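Local coordinates for 11S globulin seed storage protein (Amaranthus hypochondriacus, PDB 3QAC), which probably serves as a seed storage protein, a nutrient reserve, built of paired cupin barrels, at residues A[26-31]-A[186-191]; A[53-58]-A[180-185]; A[357-362]-A[378-383]; A[424-429]-A[438-443]. All coordinates share one frame; numbering follows the deposited sequence.

Interaction 1 of 4, residues A[26-31]-A[186-191]; sequences NRIQAE and KPQQEH
The end of the Ile28 side chain packs against the segment 186-191, and most of the surface hidden between the two segments involves Ile28, Gln188 and Glu190. The CD1 methyl of Ile28 makes the closest approaches. Ile28 CD1 lies 3.5 Å from Gln189 O and 3.6 Å from Glu190 CA. Ile28 CD1 to Glu190 CG is 3.7 Å. These are van der Waals contacts; no hydrogen bond crosses between the segments. The torsions explain the reach. CG1 of Ile28 stands opposite the carbonyl carbon (chi1 -73°), and chi2 of 146° carries CD1 outward to Glu190.

Strand 26-30 is an outermost strand, within this chain, of an antiparallel sheet of the N-terminal cupin barrel. Its backbone pairs with strand 33-37. The segment 186-191 has no regular structure and passes by this edge strand, with Ile28 and Gln188 the nearest pair at 7.3 Å between CA atoms.

Gln188 meets Ile28 more loosely. Its chain is extended beyond CG, and the two side chains run past one another, pointing opposite ways. Gln188 OE1 ends 4.1 Å from Ile28 CG1. Glu190 turns its CA and CG toward Ile28. Its buried carboxylate has other partners: OE1 forms salt bridges with Arg55 and Arg180, and OE2 hydrogen-bonds to the hydroxyl of Tyr182. Within the strand segment, Gln29 NE2 donates to Ala30 O at 3.1 Å, with a nearly straight N-H...O angle of 167°. It reaches a lone pair of that oxygen.

Interaction 2 of 4, residues A[53-58]-A[180-185]; sequences IRRTIE and RFYLAG
Inside the N-terminal cupin barrel, Arg55 of strand 51-57 meets Arg180 of strand 180-182 by its guanidinium. Arg55 NH2 lies over the centre of the Arg180 guanidinium face, 3.4 Å from Arg180 CZ. The two planes stand 85° apart, so an edge of Arg55 faces the flat side of Arg180. Arg55 runs extended from CG to NE, whereas Arg180 bends at chi3 (-69°) to present its face.

The strands belong to the two different sheets of the barrel. Their axes come no closer than 14.8 Å, so long side chains span the interior. Tyr182 and Arg55 reach toward each other, with ring and guanidinium planes 85° apart, and Tyr182 OH is 3.6 Å from Arg55 NH2. The carboxylate of Glu190 is the shared partner of Arg55, Arg180 and Tyr182. Arg180 NH2 has a second acid, Glu72. A leucine in place of Arg180 would probably leave Glu72 without its charged mate and take one of two cations from Glu190. Ile53 adds a methyl contact: its CD1 lies over one face of the Arg55 guanidinium, toward the rim, and Ile53 CD1 is 4.2 Å from Arg180 NH2.

Interaction 3 of 4, residues A[357-362]-A[378-383]; sequences IQIVND and VVVPQN
No flat group carries the contact between Ile359, Val378 and Val380; methyl groups do the touching. No ring or amide takes part across the two segments. Instead, the CD1 methyl of Ile359 comes up to two valine methyls. It approaches Val378 tip to tip, with Ile359 CD1 3.7 Å from Val378 CG2. Toward Val380 it runs at a slant, and Ile359 CD1 lies 4.0 Å from Val380 CG2. One methyl therefore touches both valines, which are two residues apart in their strand.

The torsions bring the methyls together. Ile359 CG1 is opposite the carbonyl carbon (chi1 -54°), and an extended chi2 of 177° pushes CD1 out to the valines. In Val378, CG1 takes the place between the backbone N and the carbonyl carbon. This leaves CG2 opposite the backbone N and facing Ile359.

All three residues are buried. The two segments share no hydrogen bond; their CA atoms come nearest at Ile359 and Val380, 7.4 Å apart. More apolar side chains close in from the same chain: Ile386 packs on Ile359 and Val380, Met348 on Val378, and Leu19 and Phe368 on Ile359. The backbone of Ile359 is hydrogen-bonded to strand 366-373. Phe181 of the third subunit packs on Asn383. Strands 354-360 and 377-380 lie in different antiparallel sheets of the C-terminal cupin barrel, and this aliphatic packing helps fill its interior.

Interaction 4 of 4, residues A[424-429]-A[438-443]; sequences DVVSNI and FGLKFN
Val426 of helix 423-430 packs on Leu440 and Lys441 of helix 434-442. The two helices follow each other after a short connection. They form a helix-turn-helix pair in the helical part attached to the C-terminal cupin barrel, between strand 408-410 and strand 449-450.

The contact between the segments is apolar. Val426 CG1 lies 3.7 Å from Leu440 CD2, and these two side chains cross at an angle. The other branch serves the neighbour: Val426 CG2 is 4.1 Å from Lys441 CD. With CG1 opposite the backbone N (chi1 175°), the two methyls divide the two partners between them. Ala437 and Leu421 also touch Val426.

The polar interactions lie at the end of Lys441, which bends at chi3 (61°), about the CG-CD bond that lies against Val426 CG2. Its NZ hydrogen-bonds to Leu421 O. It also forms a salt bridge with Asp126 of the third subunit and a hydrogen bond to Gln127 O of that subunit. The buried ammonium is thus tied to both chains. Phe224 of the third subunit packs on Leu440.

Aromatic packing stays within the second helix. Phe442 CD2 sits over the centre of the Phe438 ring, 3.6 Å above its plane.

Interactions 1 and 2 belong to the N-terminal cupin domain and interaction 3 to the C-terminal one; interaction 4 joins two helices between the last strands of the second domain. Along the chain, interaction 2 falls between the two segments of interaction 1. Interactions 3 and 4 come later, in that order. Centre to centre, interactions 1 and 2 are about 8 Å apart; they touch chiefly through Glu190, which links an edge strand to the barrel interior. Interaction 3 lies about 31 Å from either. Interaction 4 is about 25 Å from interaction 3 and about 55 Å from interaction 1, again between centres. Interactions 3 and 4 meet the third subunit, interactions 1 and 2 the second, so both halves join the assembly.

Interaction 1 of 4, residues A[26-31]-A[186-191]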
loop_
_atom_site.group_PDB
_atom_site.type_symbol
_atom_site.label_atom_id
_atom_site.label_comp_id
_atom_site.label_asym_id
_atom_site.label_seq_id
_atom_site.Cartn_x
_atom_site.Cartn_y
_atom_site.Cartn_z
ATOM N N ASN A 26 -14.548 26.530 -4.716
ATOM C CA ASN A 26 -15.281 26.501 -5.977
ATOM C C ASN A 26 -16.691 25.983 -5.817
ATOM O O ASN A 26 -16.948 25.056 -5.048
ATOM C CB ASN A 26 -14.541 25.701 -7.047
ATOM C CG ASN A 26 -15.310 25.643 -8.374
ATOM O OD1 ASN A 26 -16.259 26.397 -8.590
ATOM N ND2 ASN A 26 -14.905 24.732 -9.256
ATOM N N ARG A 27 -17.614 26.601 -6.539
ATOM C CA ARG A 27 -19.008 26.188 -6.501
ATOM C C ARG A 27 -19.364 25.618 -7.847
ATOM O O ARG A 27 -18.824 26.021 -8.874
ATOM C CB ARG A 27 -19.921 27.378 -6.206
ATOM C CG ARG A 27 -19.602 28.069 -4.889
ATOM C CD ARG A 27 -20.327 29.393 -4.739
ATOM C CZ ARG A 27 -22.620 29.092 -3.909
ATOM N NH1 ARG A 27 -22.175 28.981 -2.666
ATOM N NH2 ARG A 27 -23.924 29.021 -4.145
ATOM N N ILE A 28 -20.270 24.664 -7.843
ATOM C CA ILE A 28 -20.804 24.176 -9.084
ATOM C C ILE A 28 -22.300 24.123 -8.894
ATOM O O ILE A 28 -22.841 23.311 -8.135
ATOM C CB ILE A 28 -20.188 22.829 -9.497
ATOM C CG1 ILE A 28 -18.755 23.066 -9.979
ATOM C CG2 ILE A 28 -20.997 22.194 -10.616
ATOM C CD1 ILE A 28 -17.800 21.949 -9.665
ATOM N N GLN A 29 -22.950 25.056 -9.564
ATOM C CA GLN A 29 -24.379 25.192 -9.506
ATOM C C GLN A 29 -24.950 24.308 -10.592
ATOM O O GLN A 29 -24.543 24.378 -11.752
ATOM C CB GLN A 29 -24.767 26.650 -9.745
ATOM C CG GLN A 29 -26.238 26.915 -9.542
ATOM C CD GLN A 29 -26.663 26.666 -8.116
ATOM O OE1 GLN A 29 -26.199 27.344 -7.189
ATOM N NE2 GLN A 29 -27.550 25.690 -7.924
ATOM N N ALA A 30 -25.866 23.437 -10.208
ATOM C CA ALA A 30 -26.603 22.676 -11.184
ATOM C C ALA A 30 -28.085 23.014 -11.027
ATOM O O ALA A 30 -28.483 23.712 -10.088
ATOM C CB ALA A 30 -26.342 21.183 -11.007
ATOM N N GLU A 31 -28.899 22.522 -11.945
ATOM C CA GLU A 31 -30.318 22.849 -11.932
ATOM C C GLU A 31 -31.035 22.557 -10.604
ATOM O O GLU A 31 -31.847 23.363 -10.157
ATOM C CB GLU A 31 -31.028 22.156 -13.089
ATOM C CG GLU A 31 -32.478 21.850 -12.825
ATOM C CD GLU A 31 -33.069 21.035 -13.940
ATOM O OE1 GLU A 31 -33.083 21.539 -15.083
ATOM O OE2 GLU A 31 -33.499 19.889 -13.682
ATOM N N LYS A 186 -24.329 16.609 -18.797
ATOM C CA LYS A 186 -23.122 17.276 -19.255
ATOM C C LYS A 186 -22.560 18.082 -18.087
ATOM O O LYS A 186 -22.607 19.309 -18.093
ATOM C CB LYS A 186 -23.424 18.179 -20.448
ATOM C CG LYS A 186 -22.182 18.645 -21.197
ATOM C CD LYS A 186 -22.498 19.804 -22.151
ATOM C CE LYS A 186 -21.219 20.517 -22.649
ATOM N NZ LYS A 186 -20.836 21.753 -21.888
ATOM N N PRO A 187 -22.044 17.375 -17.068
ATOM C CA PRO A 187 -21.560 17.920 -15.796
ATOM C C PRO A 187 -20.266 18.707 -15.938
ATOM O O PRO A 187 -19.411 18.349 -16.748
ATOM C CB PRO A 187 -21.292 16.659 -14.974
ATOM C CG PRO A 187 -20.963 15.639 -15.988
ATOM C CD PRO A 187 -21.934 15.909 -17.092
ATOM N N GLN A 188 -20.125 19.770 -15.155
ATOM C CA GLN A 188 -18.870 20.512 -15.117
ATOM C C GLN A 188 -17.802 19.663 -14.433
ATOM O O GLN A 188 -18.119 18.850 -13.570
ATOM C CB GLN A 188 -19.037 21.807 -14.325
ATOM C CG GLN A 188 -19.926 22.868 -14.962
ATOM C CD GLN A 188 -19.673 24.253 -14.367
ATOM O OE1 GLN A 188 -18.597 24.531 -13.819
ATOM N NE2 GLN A 188 -20.664 25.128 -14.476
ATOM N N GLN A 189 -16.543 19.843 -14.813
ATOM C CA GLN A 189 -15.457 19.229 -14.060
ATOM C C GLN A 189 -15.600 19.706 -12.635
ATOM O O GLN A 189 -15.933 20.858 -12.392
ATOM C CB GLN A 189 -14.089 19.630 -14.615
ATOM C CG GLN A 189 -13.836 19.114 -16.021
ATOM C CD GLN A 189 -14.033 17.599 -16.129
ATOM O OE1 GLN A 189 -14.640 17.099 -17.087
ATOM N NE2 GLN A 189 -13.529 16.864 -15.136
ATOM N N GLU A 190 -15.356 18.822 -11.684
ATOM C CA GLU A 190 -15.535 19.188 -10.303
ATOM C C GLU A 190 -14.216 19.601 -9.670
ATOM O O GLU A 190 -14.214 20.196 -8.600
ATOM C CB GLU A 190 -16.225 18.050 -9.528
ATOM C CG GLU A 190 -17.732 18.242 -9.394
ATOM C CD GLU A 190 -18.509 16.947 -9.220
ATOM O OE1 GLU A 190 -18.093 16.075 -8.420
ATOM O OE2 GLU A 190 -19.562 16.814 -9.875
ATOM N N HIS A 191 -13.100 19.333 -10.344
ATOM C CA HIS A 191 -11.798 19.565 -9.720
ATOM C C HIS A 191 -10.722 20.238 -10.578
ATOM O O HIS A 191 -9.536 19.983 -10.379
ATOM C CB HIS A 191 -11.259 18.253 -9.152
ATOM C CG HIS A 191 -12.149 17.646 -8.121
ATOM N ND1 HIS A 191 -12.087 18.002 -6.790
ATOM C CD2 HIS A 191 -13.149 16.740 -8.224
ATOM C CE1 HIS A 191 -12.999 17.326 -6.115
ATOM N NE2 HIS A 191 -13.659 16.552 -6.964
#

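Interaction 2 of 4, residues A[53-58]-A[180-185]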
loop_
_atom_site.group_PDB
_atom_site.type_symbol
_atom_site.label_atom_id
_atom_site.label_comp_id
_atom_site.label_asym_id
_atom_site.label_seq_id
_atom_site.Cartn_x
_atom_site.Cartn_y
_atom_site.Cartn_z
ATOM N N ILE A 53 -15.778 17.424 -0.879
ATOM C CA ILE A 53 -16.884 18.147 -1.470
ATOM C C ILE A 53 -18.118 18.112 -0.577
ATOM O O ILE A 53 -18.253 17.266 0.319
ATOM C CB ILE A 53 -17.262 17.603 -2.837
ATOM C CG1 ILE A 53 -17.710 16.151 -2.727
ATOM C CG2 ILE A 53 -16.099 17.755 -3.806
ATOM C CD1 ILE A 53 -18.436 15.663 -3.983
ATOM N N ARG A 54 -19.014 19.056 -0.817
ATOM C CA ARG A 54 -20.289 19.062 -0.145
ATOM C C ARG A 54 -21.325 19.279 -1.224
ATOM O O ARG A 54 -21.207 20.204 -2.020
ATOM C CB ARG A 54 -20.340 20.153 0.919
ATOM C CG ARG A 54 -21.732 20.413 1.467
ATOM C CD ARG A 54 -21.705 21.444 2.584
ATOM N NE ARG A 54 -21.239 22.747 2.118
ATOM C CZ ARG A 54 -20.498 23.576 2.844
ATOM N NH1 ARG A 54 -20.107 24.739 2.343
ATOM N NH2 ARG A 54 -20.133 23.234 4.071
ATOM N N ARG A 55 -22.300 18.387 -1.300
ATOM C CA ARG A 55 -23.344 18.526 -2.298
ATOM C C ARG A 55 -24.617 18.843 -1.578
ATOM O O ARG A 55 -24.951 18.215 -0.564
ATOM C CB ARG A 55 -23.539 17.257 -3.121
ATOM C CG ARG A 55 -22.294 16.763 -3.840
ATOM C CD ARG A 55 -22.642 15.603 -4.766
ATOM N NE ARG A 55 -21.463 15.018 -5.395
ATOM C CZ ARG A 55 -20.834 15.537 -6.451
ATOM N NH1 ARG A 55 -21.245 16.683 -6.993
ATOM N NH2 ARG A 55 -19.771 14.923 -6.952
ATOM N N THR A 56 -25.311 19.841 -2.101
ATOM C CA THR A 56 -26.617 20.206 -1.619
ATOM C C THR A 56 -27.574 19.894 -2.740
ATOM O O THR A 56 -27.540 20.513 -3.795
ATOM C CB THR A 56 -26.658 21.686 -1.295
ATOM O OG1 THR A 56 -25.712 21.954 -0.255
ATOM C CG2 THR A 56 -28.045 22.092 -0.839
ATOM N N ILE A 57 -28.392 18.886 -2.527
ATOM C CA ILE A 57 -29.340 18.463 -3.531
ATOM C C ILE A 57 -30.703 18.949 -3.092
ATOM O O ILE A 57 -31.218 18.524 -2.049
ATOM C CB ILE A 57 -29.395 16.934 -3.621
ATOM C CG1 ILE A 57 -27.991 16.361 -3.809
ATOM C CG2 ILE A 57 -30.335 16.497 -4.735
ATOM C CD1 ILE A 57 -27.950 14.857 -3.836
ATOM N N GLU A 58 -31.284 19.840 -3.882
ATOM C CA GLU A 58 -32.605 20.375 -3.574
ATOM C C GLU A 58 -33.654 19.262 -3.581
ATOM O O GLU A 58 -33.441 18.212 -4.191
ATOM C CB GLU A 58 -32.982 21.476 -4.570
ATOM C CG GLU A 58 -32.011 22.648 -4.613
ATOM C CD GLU A 58 -32.342 23.613 -5.732
ATOM O OE1 GLU A 58 -33.477 23.532 -6.258
ATOM O OE2 GLU A 58 -31.475 24.447 -6.092
ATOM N N ARG A 180 -13.613 12.029 -11.618
ATOM C CA ARG A 180 -14.996 11.621 -11.642
ATOM C C ARG A 180 -15.535 11.375 -13.036
ATOM O O ARG A 180 -15.335 12.182 -13.947
ATOM C CB ARG A 180 -15.882 12.637 -10.945
ATOM C CG ARG A 180 -17.247 12.035 -10.632
ATOM C CD ARG A 180 -18.012 12.942 -9.749
ATOM N NE ARG A 180 -17.415 13.000 -8.428
ATOM C CZ ARG A 180 -17.778 12.201 -7.444
ATOM N NH1 ARG A 180 -18.715 11.300 -7.667
ATOM N NH2 ARG A 180 -17.221 12.310 -6.249
ATOM N N PHE A 181 -16.240 10.254 -13.177
ATOM C CA PHE A 181 -16.861 9.872 -14.434
ATOM C C PHE A 181 -18.375 9.875 -14.235
ATOM O O PHE A 181 -18.878 9.229 -13.320
ATOM C CB PHE A 181 -16.419 8.464 -14.847
ATOM C CG PHE A 181 -14.920 8.267 -14.928
ATOM C CD1 PHE A 181 -14.302 8.063 -16.150
ATOM C CD2 PHE A 181 -14.141 8.248 -13.784
ATOM C CE1 PHE A 181 -12.932 7.855 -16.238
ATOM C CE2 PHE A 181 -12.772 8.038 -13.862
ATOM C CZ PHE A 181 -12.166 7.836 -15.096
ATOM N N TYR A 182 -19.097 10.616 -15.074
ATOM C CA TYR A 182 -20.560 10.626 -15.019
ATOM C C TYR A 182 -21.164 9.755 -16.108
ATOM O O TYR A 182 -20.573 9.552 -17.179
ATOM C CB TYR A 182 -21.126 12.045 -15.131
ATOM C CG TYR A 182 -21.145 12.804 -13.828
ATOM C CD1 TYR A 182 -20.044 13.523 -13.402
ATOM C CD2 TYR A 182 -22.258 12.790 -13.021
ATOM C CE1 TYR A 182 -20.063 14.226 -12.206
ATOM C CE2 TYR A 182 -22.288 13.478 -11.824
ATOM C CZ TYR A 182 -21.193 14.203 -11.419
ATOM O OH TYR A 182 -21.231 14.890 -10.215
ATOM N N LEU A 183 -22.355 9.247 -15.812
ATOM C CA LEU A 183 -23.031 8.300 -16.682
ATOM C C LEU A 183 -24.194 8.948 -17.407
ATOM O O LEU A 183 -24.934 8.280 -18.121
ATOM C CB LEU A 183 -23.522 7.125 -15.849
ATOM C CG LEU A 183 -22.362 6.189 -15.556
ATOM C CD1 LEU A 183 -22.714 5.196 -14.465
ATOM C CD2 LEU A 183 -22.001 5.487 -16.852
ATOM N N ALA A 184 -24.354 10.247 -17.204
ATOM C CA ALA A 184 -25.448 10.993 -17.806
ATOM C C ALA A 184 -25.185 12.490 -17.671
ATOM O O ALA A 184 -24.401 12.918 -16.827
ATOM C CB ALA A 184 -26.788 10.619 -17.133
ATOM N N GLY A 185 -25.843 13.280 -18.505
ATOM C CA GLY A 185 -25.775 14.726 -18.404
ATOM C C GLY A 185 -24.535 15.323 -19.036
ATOM O O GLY A 185 -23.779 14.647 -19.732
#

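Interaction 3 of 4, residues A[357-362]-A[378-383]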
loop_
_atom_site.group_PDB
_atom_site.type_symbol
_atom_site.label_atom_id
_atom_site.label_comp_id
_atom_site.label_asym_id
_atom_site.label_seq_id
_atom_site.Cartn_x
_atom_site.Cartn_y
_atom_site.Cartn_z
ATOM N N ILE A 357 -10.267 25.539 18.397
ATOM C CA ILE A 357 -9.506 24.361 18.077
ATOM C C ILE A 357 -8.046 24.731 18.049
ATOM O O ILE A 357 -7.645 25.707 17.428
ATOM C CB ILE A 357 -9.972 23.746 16.736
ATOM C CG1 ILE A 357 -11.410 23.238 16.888
ATOM C CG2 ILE A 357 -9.049 22.613 16.311
ATOM C CD1 ILE A 357 -12.076 22.882 15.592
ATOM N N GLN A 358 -7.245 23.962 18.759
ATOM C CA GLN A 358 -5.818 24.196 18.711
ATOM C C GLN A 358 -5.057 22.911 18.355
ATOM O O GLN A 358 -5.320 21.824 18.910
ATOM C CB GLN A 358 -5.304 24.844 20.001
ATOM C CG GLN A 358 -3.849 25.283 19.863
ATOM C CD GLN A 358 -3.318 26.063 21.053
ATOM O OE1 GLN A 358 -3.860 26.000 22.166
ATOM N NE2 GLN A 358 -2.234 26.792 20.824
ATOM N N ILE A 359 -4.128 23.059 17.407
ATOM C CA ILE A 359 -3.403 21.946 16.831
ATOM C C ILE A 359 -1.915 22.243 16.883
ATOM O O ILE A 359 -1.470 23.363 16.583
ATOM C CB ILE A 359 -3.839 21.704 15.377
ATOM C CG1 ILE A 359 -5.353 21.533 15.302
ATOM C CG2 ILE A 359 -3.074 20.536 14.750
ATOM C CD1 ILE A 359 -5.862 21.354 13.894
ATOM N N VAL A 360 -1.157 21.231 17.288
ATOM C CA VAL A 360 0.274 21.342 17.485
ATOM C C VAL A 360 0.993 20.327 16.608
ATOM O O VAL A 360 0.519 19.194 16.432
ATOM C CB VAL A 360 0.629 21.034 18.946
ATOM C CG1 VAL A 360 2.147 21.087 19.169
ATOM C CG2 VAL A 360 -0.106 21.974 19.883
ATOM N N ASN A 361 2.144 20.714 16.076
ATOM C CA ASN A 361 2.883 19.831 15.190
ATOM C C ASN A 361 3.991 19.100 15.941
ATOM O O ASN A 361 4.019 19.102 17.171
ATOM C CB ASN A 361 3.419 20.604 13.983
ATOM C CG ASN A 361 4.501 21.590 14.356
ATOM O OD1 ASN A 361 4.937 21.632 15.500
ATOM N ND2 ASN A 361 4.951 22.382 13.383
ATOM N N ASP A 362 4.906 18.479 15.207
ATOM C CA ASP A 362 5.949 17.673 15.822
ATOM C C ASP A 362 7.014 18.529 16.489
ATOM O O ASP A 362 7.856 18.025 17.236
ATOM C CB ASP A 362 6.603 16.777 14.776
ATOM C CG ASP A 362 7.080 17.557 13.564
ATOM O OD1 ASP A 362 8.299 17.596 13.324
ATOM O OD2 ASP A 362 6.232 18.132 12.849
ATOM N N VAL A 378 -10.989 21.575 9.309
ATOM C CA VAL A 378 -9.549 21.671 9.371
ATOM C C VAL A 378 -8.983 20.279 9.190
ATOM O O VAL A 378 -9.602 19.284 9.589
ATOM C CB VAL A 378 -9.069 22.277 10.694
ATOM C CG1 VAL A 378 -9.619 21.474 11.897
ATOM C CG2 VAL A 378 -7.541 22.360 10.715
ATOM N N VAL A 379 -7.807 20.211 8.587
ATOM C CA VAL A 379 -7.139 18.948 8.428
ATOM C C VAL A 379 -6.172 18.787 9.568
ATOM O O VAL A 379 -5.232 19.580 9.727
ATOM C CB VAL A 379 -6.347 18.880 7.119
ATOM C CG1 VAL A 379 -5.606 17.538 7.007
ATOM C CG2 VAL A 379 -7.262 19.083 5.946
ATOM N N VAL A 380 -6.409 17.767 10.373
ATOM C CA VAL A 380 -5.476 17.379 11.409
ATOM C C VAL A 380 -4.607 16.248 10.895
ATOM O O VAL A 380 -5.088 15.145 10.687
ATOM C CB VAL A 380 -6.189 16.864 12.663
ATOM C CG1 VAL A 380 -5.187 16.779 13.811
ATOM C CG2 VAL A 380 -7.401 17.765 13.026
ATOM N N PRO A 381 -3.321 16.524 10.661
ATOM C CA PRO A 381 -2.428 15.458 10.196
ATOM C C PRO A 381 -2.184 14.398 11.265
ATOM O O PRO A 381 -2.154 14.684 12.480
ATOM C CB PRO A 381 -1.121 16.203 9.871
ATOM C CG PRO A 381 -1.535 17.678 9.719
ATOM C CD PRO A 381 -2.659 17.835 10.718
ATOM N N GLN A 382 -2.024 13.162 10.799
ATOM C CA GLN A 382 -1.677 12.045 11.659
ATOM C C GLN A 382 -0.662 12.484 12.678
ATOM O O GLN A 382 0.349 13.096 12.325
ATOM C CB GLN A 382 -1.081 10.883 10.854
ATOM C CG GLN A 382 -0.541 9.753 11.748
ATOM C CD GLN A 382 0.243 8.690 10.988
ATOM O OE1 GLN A 382 0.457 7.590 11.504
ATOM N NE2 GLN A 382 0.670 9.009 9.764
ATOM N N ASN A 383 -0.944 12.172 13.938
ATOM C CA ASN A 383 -0.022 12.371 15.035
ATOM C C ASN A 383 0.018 13.804 15.533
ATOM O O ASN A 383 0.572 14.060 16.589
ATOM C CB ASN A 383 1.392 11.867 14.694
ATOM C CG ASN A 383 1.547 10.353 14.874
ATOM O OD1 ASN A 383 2.665 9.837 14.881
ATOM N ND2 ASN A 383 0.427 9.644 15.031
#

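Interaction 4 of 4, residues A[424-429]-A[438-443]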
loop_
_atom_site.group_PDB
_atom_site.type_symbol
_atom_site.label_atom_id
_atom_site.label_comp_id
_atom_site.label_asym_id
_atom_site.label_seq_id
_atom_site.Cartn_x
_atom_site.Cartn_y
_atom_site.Cartn_z
ATOM N N ASP A 424 5.985 7.805 38.902
ATOM C CA ASP A 424 7.398 8.176 38.971
ATOM C C ASP A 424 7.924 8.694 37.635
ATOM O O ASP A 424 8.733 9.620 37.594
ATOM C CB ASP A 424 8.248 6.989 39.428
ATOM C CG ASP A 424 8.281 6.850 40.923
ATOM O OD1 ASP A 424 7.957 7.847 41.607
ATOM O OD2 ASP A 424 8.632 5.754 41.412
ATOM N N VAL A 425 7.481 8.075 36.545
ATOM C CA VAL A 425 7.832 8.563 35.224
ATOM C C VAL A 425 7.270 9.967 35.064
ATOM O O VAL A 425 7.960 10.882 34.607
ATOM C CB VAL A 425 7.305 7.640 34.108
ATOM C CG1 VAL A 425 7.453 8.303 32.740
ATOM C CG2 VAL A 425 8.027 6.282 34.151
ATOM N N VAL A 426 6.022 10.144 35.474
ATOM C CA VAL A 426 5.386 11.444 35.328
ATOM C C VAL A 426 6.152 12.533 36.096
ATOM O O VAL A 426 6.546 13.533 35.510
ATOM C CB VAL A 426 3.913 11.396 35.736
ATOM C CG1 VAL A 426 3.317 12.765 35.705
ATOM C CG2 VAL A 426 3.155 10.480 34.810
ATOM N N SER A 427 6.388 12.323 37.388
ATOM C CA SER A 427 7.067 13.338 38.192
ATOM C C SER A 427 8.482 13.585 37.666
ATOM O O SER A 427 8.904 14.733 37.463
ATOM C CB SER A 427 7.083 12.949 39.676
ATOM O OG SER A 427 7.578 11.637 39.873
ATOM N N ASN A 428 9.200 12.501 37.411
ATOM C CA ASN A 428 10.531 12.599 36.821
ATOM C C ASN A 428 10.613 13.330 35.464
ATOM O O ASN A 428 11.513 14.148 35.262
ATOM C CB ASN A 428 11.184 11.218 36.730
ATOM C CG ASN A 428 12.177 10.967 37.857
ATOM O OD1 ASN A 428 12.811 11.896 38.351
ATOM N ND2 ASN A 428 12.312 9.711 38.265
ATOM N N ILE A 429 9.696 13.042 34.538
ATOM C CA ILE A 429 9.760 13.667 33.213
ATOM C C ILE A 429 9.272 15.098 33.250
ATOM O O ILE A 429 9.624 15.901 32.386
ATOM C CB ILE A 429 8.947 12.914 32.121
ATOM C CG1 ILE A 429 7.459 12.861 32.486
ATOM C CG2 ILE A 429 9.521 11.532 31.867
ATOM C CD1 ILE A 429 6.614 12.145 31.470
ATOM N N PHE A 438 0.557 13.086 40.837
ATOM C CA PHE A 438 -0.716 12.420 41.115
ATOM C C PHE A 438 -1.888 13.204 40.559
ATOM O O PHE A 438 -2.705 12.670 39.811
ATOM C CB PHE A 438 -0.906 12.224 42.621
ATOM C CG PHE A 438 -2.060 11.314 42.985
ATOM C CD1 PHE A 438 -3.368 11.791 43.001
ATOM C CD2 PHE A 438 -1.827 9.983 43.332
ATOM C CE1 PHE A 438 -4.427 10.954 43.344
ATOM C CE2 PHE A 438 -2.875 9.136 43.682
ATOM C CZ PHE A 438 -4.180 9.622 43.691
ATOM N N GLY A 439 -1.973 14.473 40.929
ATOM C CA GLY A 439 -3.043 15.324 40.448
ATOM C C GLY A 439 -3.028 15.497 38.941
ATOM O O GLY A 439 -4.084 15.568 38.295
ATOM N N LEU A 440 -1.825 15.581 38.378
ATOM C CA LEU A 440 -1.694 15.609 36.932
ATOM C C LEU A 440 -2.358 14.356 36.361
ATOM O O LEU A 440 -3.068 14.423 35.358
ATOM C CB LEU A 440 -0.224 15.668 36.526
ATOM C CG LEU A 440 0.044 15.733 35.020
ATOM C CD1 LEU A 440 -0.756 16.865 34.403
ATOM C CD2 LEU A 440 1.536 15.901 34.746
ATOM N N LYS A 441 -2.144 13.219 37.019
ATOM C CA LYS A 441 -2.705 11.962 36.548
ATOM C C LYS A 441 -4.203 11.836 36.782
ATOM O O LYS A 441 -4.925 11.375 35.899
ATOM C CB LYS A 441 -1.993 10.759 37.169
ATOM C CG LYS A 441 -0.571 10.564 36.682
ATOM C CD LYS A 441 -0.005 9.212 37.107
ATOM C CE LYS A 441 -0.807 8.056 36.538
ATOM N NZ LYS A 441 -0.159 6.746 36.834
ATOM N N PHE A 442 -4.685 12.231 37.956
ATOM C CA PHE A 442 -6.036 11.823 38.346
ATOM C C PHE A 442 -7.063 12.933 38.531
ATOM O O PHE A 442 -8.247 12.659 38.666
ATOM C CB PHE A 442 -5.976 10.931 39.582
ATOM C CG PHE A 442 -5.134 9.709 39.394
ATOM C CD1 PHE A 442 -5.620 8.614 38.692
ATOM C CD2 PHE A 442 -3.853 9.648 39.919
ATOM C CE1 PHE A 442 -4.849 7.474 38.518
ATOM C CE2 PHE A 442 -3.073 8.512 39.749
ATOM C CZ PHE A 442 -3.571 7.421 39.048
ATOM N N ASN A 443 -6.617 14.180 38.520
ATOM C CA ASN A 443 -7.527 15.310 38.678
ATOM C C ASN A 443 -8.603 15.365 37.615
ATOM O O ASN A 443 -9.587 16.086 37.749
ATOM C CB ASN A 443 -6.745 16.616 38.709
ATOM C CG ASN A 443 -6.013 16.788 39.998
ATOM O OD1 ASN A 443 -6.090 15.917 40.858
ATOM N ND2 ASN A 443 -5.305 17.902 40.157
#